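Local atomic coordinates of VipE (Legionella pneumophila subsp. pneumophila str. Philadelphia 1, PDB entry 4QN8), a protein that is a Legionella effector, probably delivered into the host cell to act on its signalling or trafficking, whose exact biochemical activity is not established. Residues A[18-23]-A[70-75]; A[76-81]-A[108-113]; A[84-89]-A[95-100]; A[126-131]-A[136-141]. All coordinates share one frame; numbering follows the deposited sequence. Where two conformers were deposited one is given.

Contact 1 of 4, residues A[18-23]-A[70-75]; sequences SLKNGT and GPTLDS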
loop_
_atom_site.group_PDB
_atom_site.type_symbol
_atom_site.label_atom_id
_atom_site.label_comp_id
_atom_site.label_asym_id
_atom_site.label_seq_id
_atom_site.Cartn_x
_atom_site.Cartn_y
_atom_site.Cartn_z
ATOM N N SER A 18 -2.273 14.876 -6.881
ATOM C CA SER A 18 -2.405 15.326 -5.493
ATOM C C SER A 18 -1.657 14.419 -4.531
ATOM O O SER A 18 -1.440 14.784 -3.371
ATOM C CB SER A 18 -3.872 15.487 -5.075
ATOM O OG SER A 18 -4.543 14.246 -5.060
ATOM N N LEU A 19 -1.267 13.238 -5.008
ATOM C CA LEU A 19 -0.367 12.375 -4.245
ATOM C C LEU A 19 1.076 12.849 -4.412
ATOM O O LEU A 19 1.818 12.990 -3.439
ATOM C CB LEU A 19 -0.482 10.929 -4.719
ATOM C CG LEU A 19 -1.733 10.176 -4.299
ATOM C CD1 LEU A 19 -1.777 8.778 -4.953
ATOM C CD2 LEU A 19 -1.758 10.048 -2.773
ATOM N N LYS A 20 1.472 13.096 -5.655
ATOM C CA LYS A 20 2.846 13.485 -5.965
ATOM C C LYS A 20 3.359 14.712 -5.191
ATOM O O LYS A 20 4.532 14.767 -4.821
ATOM C CB LYS A 20 3.003 13.715 -7.471
ATOM C CG LYS A 20 4.387 14.182 -7.890
ATOM C CD LYS A 20 4.403 14.608 -9.353
ATOM C CE LYS A 20 5.701 15.321 -9.690
ATOM N NZ LYS A 20 5.789 15.683 -11.132
ATOM N N ASN A 21 2.494 15.699 -4.966
ATOM C CA ASN A 21 2.897 16.889 -4.223
ATOM C C ASN A 21 2.417 16.827 -2.768
ATOM O O ASN A 21 2.649 17.753 -1.990
ATOM C CB ASN A 21 2.406 18.174 -4.909
ATOM C CG ASN A 21 0.895 18.190 -5.130
ATOM O OD1 ASN A 21 0.131 17.600 -4.362
ATOM N ND2 ASN A 21 0.458 18.887 -6.178
ATOM N N GLY A 22 1.744 15.732 -2.420
ATOM C CA GLY A 22 1.309 15.494 -1.053
ATOM C C GLY A 22 0.227 16.433 -0.566
ATOM O O GLY A 22 -0.042 16.516 0.642
ATOM N N THR A 23 -0.421 17.130 -1.494
ATOM C CA THR A 23 -1.476 18.063 -1.113
ATOM C C THR A 23 -2.829 17.403 -0.890
ATOM O O THR A 23 -3.771 18.061 -0.455
ATOM C CB THR A 23 -1.640 19.189 -2.144
ATOM O OG1 THR A 23 -1.985 18.626 -3.417
ATOM C CG2 THR A 23 -0.358 19.963 -2.262
ATOM N N GLY A 70 4.791 5.447 -7.092
ATOM C CA GLY A 70 5.927 5.441 -6.186
ATOM C C GLY A 70 7.183 6.089 -6.732
ATOM O O GLY A 70 7.805 6.896 -6.043
ATOM N N PRO A 71 7.582 5.724 -7.962
ATOM C CA PRO A 71 8.812 6.289 -8.530
ATOM C C PRO A 71 8.724 7.790 -8.807
ATOM O O PRO A 71 9.748 8.394 -9.091
ATOM C CB PRO A 71 8.968 5.525 -9.850
ATOM C CG PRO A 71 8.258 4.245 -9.625
ATOM C CD PRO A 71 7.070 4.613 -8.783
ATOM N N THR A 72 7.532 8.382 -8.721
ATOM C CA THR A 72 7.397 9.825 -8.891
ATOM C C THR A 72 7.554 10.597 -7.575
ATOM O O THR A 72 7.591 11.833 -7.578
ATOM C CB THR A 72 6.074 10.209 -9.576
ATOM O OG1 THR A 72 5.002 10.180 -8.629
ATOM C CG2 THR A 72 5.780 9.251 -10.716
ATOM N N LEU A 73 7.666 9.871 -6.464
ATOM C CA LEU A 73 7.668 10.493 -5.137
ATOM C C LEU A 73 9.068 10.737 -4.570
ATOM O O LEU A 73 9.907 9.837 -4.537
ATOM C CB LEU A 73 6.888 9.638 -4.132
ATOM C CG LEU A 73 5.449 9.314 -4.515
ATOM C CD1 LEU A 73 4.823 8.464 -3.397
ATOM C CD2 LEU A 73 4.676 10.597 -4.725
ATOM N N ASP A 74 9.289 11.968 -4.120
ATOM C CA ASP A 74 10.427 12.329 -3.286
ATOM C C ASP A 74 10.368 11.449 -2.020
ATOM O O ASP A 74 9.267 11.101 -1.557
ATOM C CB ASP A 74 10.323 13.837 -2.999
ATOM C CG ASP A 74 11.080 14.274 -1.772
ATOM O OD1 ASP A 74 10.532 14.128 -0.653
ATOM O OD2 ASP A 74 12.198 14.811 -1.918
ATOM N N SER A 75 11.518 11.038 -1.478
ATOM C CA SER A 75 11.487 10.056 -0.372
ATOM C C SER A 75 10.754 10.565 0.866
ATOM O O SER A 75 10.024 9.812 1.522
ATOM C CB SER A 75 12.882 9.555 0.003
ATOM O OG SER A 75 13.749 10.605 0.425
HETATM O O HOH W 1 7.392 13.898 -5.275
#
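L73 reaches the end of helix 6-20 with one methyl group: its CD2 lies 3.6 Å from CA of K20 and 3.9 Å from the carbonyl oxygen of L19. The leucine's CB does not aim at the helix. Its chi1 of -56° sets CG beside the backbone N, and with CD1 extended the second methyl, CD2, is turned to the helix end, against main chain rather than side chain. K20 contributes the aliphatic root of its side chain. With CG opposite the backbone N (chi1 178°) and every later torsion extended, the lysine runs outward at roughly a right angle to T72, and its CG passes 4.1 Å from T72 OG1. That hydroxyl is turned back onto its own chain, bonding to the carbonyl of I69. The polar link across the contact is a water, which donates to K20 O (3.0 Å) and to T72 O (3.1 Å) and accepts from D74 N (2.9 Å), joining the two main chains where no direct hydrogen bond does. Beyond it, G22 leaves the helix with positive phi, and N21 OD1 accepts from T23 N in an Asx turn. D74 caps helix 75-88 through I77 N. The contact sets the C-terminal end of helix 6-20 beside the turn from helix 58-69 into helix 75-88, with L19 and L73 both packing on L81 and L73 touching F107 of helix 103-114.

Contact 2 of 4, residues A[76-81]-A[108-113]; sequences EILHQL and LAFEMA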
loop_
_atom_site.group_PDB
_atom_site.type_symbol
_atom_site.label_atom_id
_atom_site.label_comp_id
_atom_site.label_asym_id
_atom_site.label_seq_id
_atom_site.Cartn_x
_atom_site.Cartn_y
_atom_site.Cartn_z
ATOM N N GLU A 76 10.956 11.837 1.195
ATOM C CA GLU A 76 10.247 12.424 2.333
ATOM C C GLU A 76 8.757 12.626 2.058
ATOM O O GLU A 76 7.946 12.476 2.969
ATOM C CB GLU A 76 10.912 13.721 2.815
ATOM C CG GLU A 76 12.235 13.508 3.560
ATOM C CD GLU A 76 12.077 12.981 4.987
ATOM O OE1 GLU A 76 10.965 12.553 5.364
ATOM O OE2 GLU A 76 13.083 12.993 5.735
ATOM N N ILE A 77 8.385 12.948 0.816
ATOM C CA ILE A 77 6.956 12.976 0.452
ATOM C C ILE A 77 6.323 11.590 0.607
ATOM O O ILE A 77 5.222 11.447 1.156
ATOM C CB ILE A 77 6.705 13.513 -0.980
ATOM C CG1 ILE A 77 7.086 14.997 -1.080
ATOM C CG2 ILE A 77 5.234 13.342 -1.360
ATOM C CD1 ILE A 77 6.022 15.943 -0.558
ATOM N N LEU A 78 7.020 10.565 0.126
ATOM C CA LEU A 78 6.584 9.193 0.321
ATOM C C LEU A 78 6.456 8.841 1.801
ATOM O O LEU A 78 5.484 8.188 2.203
ATOM C CB LEU A 78 7.562 8.247 -0.378
ATOM C CG LEU A 78 7.493 6.770 -0.031
ATOM C CD1 LEU A 78 6.206 6.138 -0.563
ATOM C CD2 LEU A 78 8.734 6.105 -0.633
ATOM N N HIS A 79 7.405 9.280 2.618
ATOM C CA HIS A 79 7.341 8.937 4.044
ATOM C C HIS A 79 6.109 9.567 4.686
ATOM O O HIS A 79 5.397 8.937 5.469
ATOM C CB HIS A 79 8.592 9.387 4.785
ATOM C CG HIS A 79 8.613 8.953 6.211
ATOM N ND1 HIS A 79 8.937 7.666 6.582
ATOM C CD2 HIS A 79 8.308 9.614 7.352
ATOM C CE1 HIS A 79 8.851 7.559 7.900
ATOM N NE2 HIS A 79 8.465 8.723 8.389
ATOM N N GLN A 80 5.868 10.823 4.330
ATOM C CA GLN A 80 4.763 11.614 4.875
ATOM C C GLN A 80 3.439 10.988 4.440
ATOM O O GLN A 80 2.525 10.809 5.254
ATOM C CB GLN A 80 4.903 13.042 4.332
ATOM C CG GLN A 80 4.047 14.126 4.937
ATOM C CD GLN A 80 4.393 15.490 4.328
ATOM O OE1 GLN A 80 4.309 15.670 3.107
ATOM N NE2 GLN A 80 4.810 16.443 5.171
ATOM N N LEU A 81 3.334 10.622 3.165
ATOM C CA LEU A 81 2.108 9.983 2.679
ATOM C C LEU A 81 1.858 8.672 3.416
ATOM O O LEU A 81 0.745 8.408 3.865
ATOM C CB LEU A 81 2.156 9.722 1.169
ATOM C CG LEU A 81 1.937 10.906 0.229
ATOM C CD1 LEU A 81 2.213 10.475 -1.209
ATOM C CD2 LEU A 81 0.526 11.459 0.364
ATOM N N LEU A 108 3.797 1.236 2.535
ATOM C CA LEU A 108 4.805 0.918 3.555
ATOM C C LEU A 108 5.851 -0.045 2.997
ATOM O O LEU A 108 7.054 0.147 3.195
ATOM C CB LEU A 108 4.150 0.331 4.817
ATOM C CG LEU A 108 5.047 -0.149 5.968
ATOM C CD1 LEU A 108 5.942 0.969 6.477
ATOM C CD2 LEU A 108 4.174 -0.651 7.118
ATOM N N ALA A 109 5.388 -1.083 2.302
ATOM C CA ALA A 109 6.292 -2.050 1.670
ATOM C C ALA A 109 7.210 -1.403 0.636
ATOM O O ALA A 109 8.370 -1.790 0.499
ATOM C CB ALA A 109 5.504 -3.183 1.034
ATOM N N PHE A 110 6.691 -0.435 -0.103
ATOM C CA PHE A 110 7.486 0.220 -1.132
ATOM C C PHE A 110 8.560 1.061 -0.467
ATOM O O PHE A 110 9.720 1.089 -0.905
ATOM C CB PHE A 110 6.580 1.093 -1.990
ATOM C CG PHE A 110 7.281 1.763 -3.128
ATOM C CD1 PHE A 110 7.444 1.106 -4.340
ATOM C CD2 PHE A 110 7.770 3.051 -2.989
ATOM C CE1 PHE A 110 8.081 1.731 -5.403
ATOM C CE2 PHE A 110 8.404 3.688 -4.052
ATOM C CZ PHE A 110 8.561 3.024 -5.261
ATOM N N GLU A 111 8.177 1.758 0.595
ATOM C CA GLU A 111 9.158 2.540 1.326
ATOM C C GLU A 111 10.193 1.630 1.969
ATOM O O GLU A 111 11.378 1.986 2.023
ATOM C CB GLU A 111 8.520 3.476 2.368
ATOM C CG GLU A 111 9.515 4.552 2.839
ATOM C CD GLU A 111 8.978 5.413 3.969
ATOM O OE1 GLU A 111 7.752 5.373 4.226
ATOM O OE2 GLU A 111 9.783 6.157 4.588
HETATM N N MSE A 112 9.785 0.460 2.461
HETATM C CA MSE A 112 10.766 -0.440 3.055
HETATM C C MSE A 112 11.685 -1.046 2.004
HETATM O O MSE A 112 12.846 -1.387 2.298
HETATM C CB MSE A 112 10.082 -1.536 3.865
HETATM C CG MSE A 112 9.323 -0.981 5.049
HETATM SE SE MSE A 112 8.258 -2.350 5.887
HETATM C CE MSE A 112 9.667 -3.318 6.812
ATOM N N ALA A 113 11.189 -1.163 0.779
ATOM C CA ALA A 113 11.993 -1.767 -0.279
ATOM C C ALA A 113 13.130 -0.849 -0.686
ATOM O O ALA A 113 14.231 -1.305 -1.017
ATOM C CB ALA A 113 11.128 -2.085 -1.476
#
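L78 lays its CD2 methyl over the aliphatic part of E111, 3.9 Å from CG, the two side chains sliding past each other in opposite directions. The same methyl meets the phenyl ring of F110 at its edge, in the ring plane, with L78 CD2 4.0 Å from F110 CD2. One leucine branch therefore fills the angle between two consecutive residues of the facing helix. Next to this apolar patch lies a short, fairly straight hydrogen bond. H79 ND1 donates to E111 OE2 over 2.6 Å, with an N-H...O angle of 160°; the carboxylate accepts through its syn lone pair, and the oxygen sits almost exactly in the imidazole plane. Ring and carboxylate are nevertheless turned 89° apart, so the hydrogen bond joins two nearly perpendicular flat groups.

The setting is an antiparallel helix pair within an all-helical fold: the segments of helices 75-88 and 103-114 run at 146° to one another, their axes 10.1 Å apart at closest approach. E111 spans this gap with an extended chain, CG placed opposite its backbone N, which carries the carboxylate up to H79. The buried acid is gripped at both oxygens, since OE1 takes a hydrogen bond from H122 NE2. H122 also stacks on the ring of H79, so that two histidines and one glutamate form a compact cluster that probably stabilises the negative charge. K118 of helix 116-119 touches both H79 and E111, while F153 of helix 135-154 meets F110 edge-to-face.

Contact 3 of 4, residues A[84-89]-A[95-100]; sequences RMIELS and NTFMRG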
loop_
_atom_site.group_PDB
_atom_site.type_symbol
_atom_site.label_atom_id
_atom_site.label_comp_id
_atom_site.label_asym_id
_atom_site.label_seq_id
_atom_site.Cartn_x
_atom_site.Cartn_y
_atom_site.Cartn_z
ATOM N N ARG A 84 0.561 9.298 6.953
ATOM C CA ARG A 84 -0.824 9.734 6.925
ATOM C C ARG A 84 -1.749 8.567 6.654
ATOM O O ARG A 84 -2.805 8.450 7.273
ATOM C CB ARG A 84 -1.030 10.812 5.863
ATOM C CG ARG A 84 -0.389 12.118 6.201
ATOM C CD ARG A 84 -0.624 13.086 5.073
ATOM N NE ARG A 84 -2.013 13.551 5.026
ATOM C CZ ARG A 84 -2.565 14.086 3.939
ATOM N NH1 ARG A 84 -1.853 14.192 2.822
ATOM N NH2 ARG A 84 -3.826 14.503 3.960
HETATM N N MSE A 85 -1.357 7.690 5.733
HETATM C CA MSE A 85 -2.202 6.559 5.401
HETATM C C MSE A 85 -2.377 5.649 6.606
HETATM O O MSE A 85 -3.471 5.123 6.842
HETATM C CB MSE A 85 -1.630 5.784 4.209
HETATM C CG MSE A 85 -1.692 6.581 2.913
HETATM SE SE MSE A 85 -0.898 5.490 1.517
HETATM C CE MSE A 85 -1.118 6.691 0.008
ATOM N N ILE A 86 -1.316 5.482 7.379
ATOM C CA ILE A 86 -1.396 4.644 8.575
ATOM C C ILE A 86 -2.332 5.304 9.600
ATOM O O ILE A 86 -3.171 4.628 10.205
ATOM C CB ILE A 86 0.015 4.333 9.152
ATOM C CG1 ILE A 86 0.713 3.302 8.250
ATOM C CG2 ILE A 86 -0.068 3.819 10.582
ATOM C CD1 ILE A 86 2.237 3.329 8.270
ATOM N N GLU A 87 -2.223 6.620 9.773
ATOM C CA GLU A 87 -3.100 7.333 10.722
ATOM C C GLU A 87 -4.568 7.295 10.317
ATOM O O GLU A 87 -5.452 7.214 11.179
ATOM C CB GLU A 87 -2.700 8.805 10.843
ATOM C CG GLU A 87 -1.516 9.116 11.719
ATOM C CD GLU A 87 -1.094 10.562 11.562
ATOM O OE1 GLU A 87 -1.121 11.057 10.410
ATOM O OE2 GLU A 87 -0.749 11.203 12.575
ATOM N N LEU A 88 -4.825 7.375 9.011
ATOM C CA LEU A 88 -6.187 7.574 8.497
ATOM C C LEU A 88 -6.893 6.324 7.998
ATOM O O LEU A 88 -8.079 6.387 7.684
ATOM C CB LEU A 88 -6.183 8.588 7.363
ATOM C CG LEU A 88 -5.734 9.984 7.773
ATOM C CD1 LEU A 88 -5.624 10.864 6.527
ATOM C CD2 LEU A 88 -6.674 10.619 8.810
ATOM N N SER A 89 -6.157 5.219 7.896
ATOM C CA SER A 89 -6.704 3.941 7.428
ATOM C C SER A 89 -7.927 3.561 8.256
ATOM O O SER A 89 -7.936 3.771 9.470
ATOM C CB SER A 89 -5.656 2.835 7.541
ATOM O OG SER A 89 -4.665 2.980 6.550
ATOM N N ASN A 95 -7.897 -7.005 14.945
ATOM C CA ASN A 95 -6.774 -7.806 14.475
ATOM C C ASN A 95 -6.770 -7.972 12.942
ATOM O O ASN A 95 -6.363 -9.004 12.416
ATOM C CB ASN A 95 -6.775 -9.160 15.199
ATOM C CG ASN A 95 -5.479 -9.913 15.042
ATOM O OD1 ASN A 95 -4.448 -9.518 15.590
ATOM N ND2 ASN A 95 -5.521 -11.011 14.292
ATOM N N THR A 96 -7.205 -6.932 12.233
ATOM C CA THR A 96 -7.240 -6.948 10.766
ATOM C C THR A 96 -6.321 -5.913 10.084
ATOM O O THR A 96 -6.040 -6.004 8.881
ATOM C CB THR A 96 -8.674 -6.736 10.254
ATOM O OG1 THR A 96 -9.179 -5.498 10.768
ATOM C CG2 THR A 96 -9.575 -7.874 10.704
ATOM N N PHE A 97 -5.871 -4.913 10.835
ATOM C CA PHE A 97 -5.009 -3.884 10.257
ATOM C C PHE A 97 -3.764 -4.545 9.648
ATOM O O PHE A 97 -3.112 -5.353 10.309
ATOM C CB PHE A 97 -4.635 -2.853 11.329
ATOM C CG PHE A 97 -3.775 -1.719 10.821
ATOM C CD1 PHE A 97 -4.293 -0.773 9.954
ATOM C CD2 PHE A 97 -2.458 -1.585 11.240
ATOM C CE1 PHE A 97 -3.510 0.284 9.503
ATOM C CE2 PHE A 97 -1.675 -0.534 10.796
ATOM C CZ PHE A 97 -2.202 0.400 9.916
HETATM N N MSE A 98 -3.490 -4.224 8.378
HETATM C CA MSE A 98 -2.349 -4.725 7.583
HETATM C C MSE A 98 -2.419 -6.162 7.065
HETATM O O MSE A 98 -1.534 -6.584 6.317
HETATM C CB MSE A 98 -1.005 -4.512 8.294
HETATM C CG MSE A 98 -0.636 -3.083 8.544
HETATM SE SE MSE A 98 0.311 -2.424 6.977
HETATM C CE MSE A 98 0.425 -0.503 7.402
ATOM N N ARG A 99 -3.436 -6.924 7.449
ATOM C CA ARG A 99 -3.548 -8.305 6.982
ATOM C C ARG A 99 -4.220 -8.355 5.609
ATOM O O ARG A 99 -3.867 -9.178 4.766
ATOM C CB ARG A 99 -4.334 -9.183 7.967
ATOM C CG ARG A 99 -4.329 -8.726 9.428
ATOM C CD ARG A 99 -2.937 -8.631 10.023
ATOM N NE ARG A 99 -2.867 -9.110 11.408
ATOM C CZ ARG A 99 -3.156 -8.384 12.488
ATOM N NH1 ARG A 99 -3.575 -7.127 12.384
ATOM N NH2 ARG A 99 -3.031 -8.931 13.691
ATOM N N GLY A 100 -5.201 -7.482 5.398
ATOM C CA GLY A 100 -5.897 -7.426 4.130
ATOM C C GLY A 100 -5.021 -6.747 3.099
ATOM O O GLY A 100 -4.014 -6.113 3.446
#
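I86 projects two branches from helix 75-88 against consecutive residues of the loop, F97 and M98, crossing each side chain at about a right angle. Its CG2 lies 4.1 Å from the CZ atom of F97, approaching the ring obliquely, while its CG1 meets the CE methyl of M98 at 3.9 Å. The phenyl ring points at the helix end, CG opposite the backbone N (chi1 -178°), and its rim is met in plane by S89, whose CB is 3.9 Å from F97 CE1. Selenomethionine M98 folds over this ring: a bend at its second torsion (-88°) sends CE on toward I86, and its CG stands 3.5 Å above one face of F97, toward the rim. From helix 126-131, R127 makes a cation-pi interaction with F97 and hydrogen-bonds to S89 O, and M98 also packs on L108 of helix 103-114. Across the two segments the contact is made entirely by carbon and ring surfaces, without a hydrogen bond; of the polar backbone atoms nearby, S89 O is taken up by R127, and M98 O and G100 O by K105. Burial of apolar surface therefore probably holds this connection between helices 75-88 and 103-114 against the helix end, with R127 adding a charged clasp.

Contact 4 of 4, residues A[126-131]-A[136-141]; sequences TRVRTE and NDIDNL
V128 meets both I138 and L141 through a single methyl group, CG1, which lies 3.8 Å from I138 CD1 and 4.1 Å from L141 CD2. These three residues make the close-packed part of the contact. The valine's CG1 stands opposite its backbone N and rests against the ends of two side chains about one turn apart on helix 135-154. I138 crosses V128 at about a right angle; its CB does not face the short helix, but two successive bends, chi1 -71° and chi2 -62°, bring CD1 round to it. L141 approaches at a gentler slant from the more buried side. The loose side is polar: exposed residues such as T130 face outward, and T130 OG1 bonds back to T126 O over 2.8 Å. Apart from both, R127 and E131 form a salt bridge along their own helix, NE to OE1 at 3.2 Å and nearly straight at 171°, and R127 also holds S89 O and the ring of F97. Behind V128 lies I86 of helix 75-88, and F132 of the intervening turn packs on I138 and L141. The arrangement is a helix-loop-helix corner in which the short helix 126-131 lies across the start of helix 135-154, with V128 in the apolar seam of this all-helical fold.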
loop_
_atom_site.group_PDB
_atom_site.type_symbol
_atom_site.label_atom_id
_atom_site.label_comp_id
_atom_site.label_asym_id
_atom_site.label_seq_id
_atom_site.Cartn_x
_atom_site.Cartn_y
_atom_site.Cartn_z
ATOM N N THR A 126 1.669 5.434 16.578
ATOM C CA THR A 126 0.598 5.057 17.504
ATOM C C THR A 126 -0.244 3.916 16.934
ATOM O O THR A 126 -0.585 2.969 17.643
ATOM C CB THR A 126 -0.316 6.261 17.824
ATOM O OG1 THR A 126 0.458 7.304 18.442
ATOM C CG2 THR A 126 -1.439 5.852 18.773
ATOM N N ARG A 127 -0.569 3.993 15.650
ATOM C CA ARG A 127 -1.458 2.990 15.068
ATOM C C ARG A 127 -0.769 1.623 14.992
ATOM O O ARG A 127 -1.370 0.602 15.342
ATOM C CB ARG A 127 -1.941 3.422 13.681
ATOM C CG ARG A 127 -2.954 2.474 13.038
ATOM C CD ARG A 127 -4.327 2.676 13.640
ATOM N NE ARG A 127 -5.356 1.847 13.003
ATOM C CZ ARG A 127 -6.010 2.179 11.889
ATOM N NH1 ARG A 127 -5.731 3.314 11.266
ATOM N NH2 ARG A 127 -6.935 1.365 11.387
ATOM N N VAL A 128 0.488 1.590 14.562
ATOM C CA VAL A 128 1.162 0.296 14.431
ATOM C C VAL A 128 1.415 -0.287 15.812
ATOM O O VAL A 128 1.256 -1.489 16.026
ATOM C CB VAL A 128 2.472 0.399 13.630
ATOM C CG1 VAL A 128 3.286 -0.902 13.723
ATOM C CG2 VAL A 128 2.178 0.752 12.174
ATOM N N ARG A 129 1.792 0.567 16.758
ATOM C CA ARG A 129 1.978 0.097 18.126
ATOM C C ARG A 129 0.691 -0.444 18.723
ATOM O O ARG A 129 0.713 -1.455 19.418
ATOM C CB ARG A 129 2.561 1.182 19.025
ATOM C CG ARG A 129 4.042 1.387 18.833
ATOM N N THR A 130 -0.430 0.219 18.454
ATOM C CA THR A 130 -1.714 -0.248 18.987
ATOM C C THR A 130 -2.087 -1.618 18.428
ATOM O O THR A 130 -2.532 -2.507 19.168
ATOM C CB THR A 130 -2.857 0.734 18.652
ATOM O OG1 THR A 130 -2.627 1.981 19.316
ATOM C CG2 THR A 130 -4.209 0.171 19.101
ATOM N N GLU A 131 -1.895 -1.778 17.122
ATOM C CA GLU A 131 -2.373 -2.948 16.384
ATOM C C GLU A 131 -1.396 -4.119 16.445
ATOM O O GLU A 131 -1.787 -5.270 16.233
ATOM C CB GLU A 131 -2.610 -2.571 14.916
ATOM C CG GLU A 131 -3.605 -1.430 14.706
ATOM C CD GLU A 131 -5.042 -1.890 14.638
ATOM O OE1 GLU A 131 -5.882 -1.098 14.148
ATOM O OE2 GLU A 131 -5.341 -3.035 15.065
ATOM N N ASN A 136 6.929 -9.737 19.080
ATOM C CA ASN A 136 6.644 -10.797 18.127
ATOM C C ASN A 136 5.568 -10.416 17.099
ATOM O O ASN A 136 5.602 -10.864 15.935
ATOM C CB ASN A 136 6.260 -12.068 18.874
ATOM C CG ASN A 136 6.417 -13.294 18.028
ATOM O OD1 ASN A 136 7.536 -13.748 17.778
ATOM N ND2 ASN A 136 5.299 -13.844 17.571
ATOM N N ASP A 137 4.618 -9.581 17.516
ATOM C CA ASP A 137 3.629 -9.056 16.584
ATOM C C ASP A 137 4.338 -8.248 15.497
ATOM O O ASP A 137 4.020 -8.354 14.312
ATOM C CB ASP A 137 2.613 -8.153 17.309
ATOM C CG ASP A 137 1.853 -8.876 18.399
ATOM O OD1 ASP A 137 1.441 -10.036 18.174
ATOM O OD2 ASP A 137 1.673 -8.283 19.488
ATOM N N ILE A 138 5.303 -7.432 15.913
ATOM C CA ILE A 138 6.034 -6.589 14.965
ATOM C C ILE A 138 6.904 -7.472 14.088
ATOM O O ILE A 138 7.013 -7.250 12.888
ATOM C CB ILE A 138 6.917 -5.569 15.707
ATOM C CG1 ILE A 138 6.041 -4.499 16.367
ATOM C CG2 ILE A 138 7.950 -4.927 14.767
ATOM C CD1 ILE A 138 5.221 -3.692 15.380
ATOM N N ASP A 139 7.531 -8.479 14.696
ATOM C CA ASP A 139 8.380 -9.418 13.952
ATOM C C ASP A 139 7.633 -10.095 12.802
ATOM O O ASP A 139 8.145 -10.169 11.688
ATOM C CB ASP A 139 8.927 -10.493 14.881
ATOM C CG ASP A 139 10.092 -10.005 15.736
ATOM O OD1 ASP A 139 10.323 -8.780 15.802
ATOM O OD2 ASP A 139 10.778 -10.854 16.342
ATOM N N ASN A 140 6.437 -10.611 13.081
ATOM C CA ASN A 140 5.630 -11.243 12.035
ATOM C C ASN A 140 5.116 -10.236 11.015
ATOM O O ASN A 140 4.989 -10.557 9.824
ATOM C CB ASN A 140 4.465 -12.047 12.628
ATOM C CG ASN A 140 4.917 -13.341 13.272
ATOM O OD1 ASN A 140 5.809 -14.027 12.764
ATOM N ND2 ASN A 140 4.295 -13.684 14.394
ATOM N N LEU A 141 4.794 -9.025 11.472
ATOM C CA LEU A 141 4.370 -7.961 10.557
ATOM C C LEU A 141 5.452 -7.749 9.505
ATOM O O LEU A 141 5.162 -7.662 8.304
ATOM C CB LEU A 141 4.076 -6.654 11.309
ATOM C CG LEU A 141 3.738 -5.414 10.466
ATOM C CD1 LEU A 141 2.571 -5.733 9.525
ATOM C CD2 LEU A 141 3.401 -4.201 11.345
#

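How the contacts relate
Along the chain contact 1 closes before contact 2 opens, contact 3 is nested within the loop closed by contact 2, and contact 4 follows. Helix 75-88 is the common thread: contact 1 lies at its N-terminal cap, contact 2 uses its first half and contact 3 its end. Contacts 1 and 2 have centres about 10 Å apart and touch through L73 and L78. Contacts 2 and 3, about 14 Å apart, meet where M98 packs on L108. Contacts 3 and 4, about 11 Å apart, are joined by R127, while contacts 1 and 4 lie about 26 Å apart. The all-helical N-terminal part of VipE is thus tied together stepwise from helix 6-20 to helix 135-154.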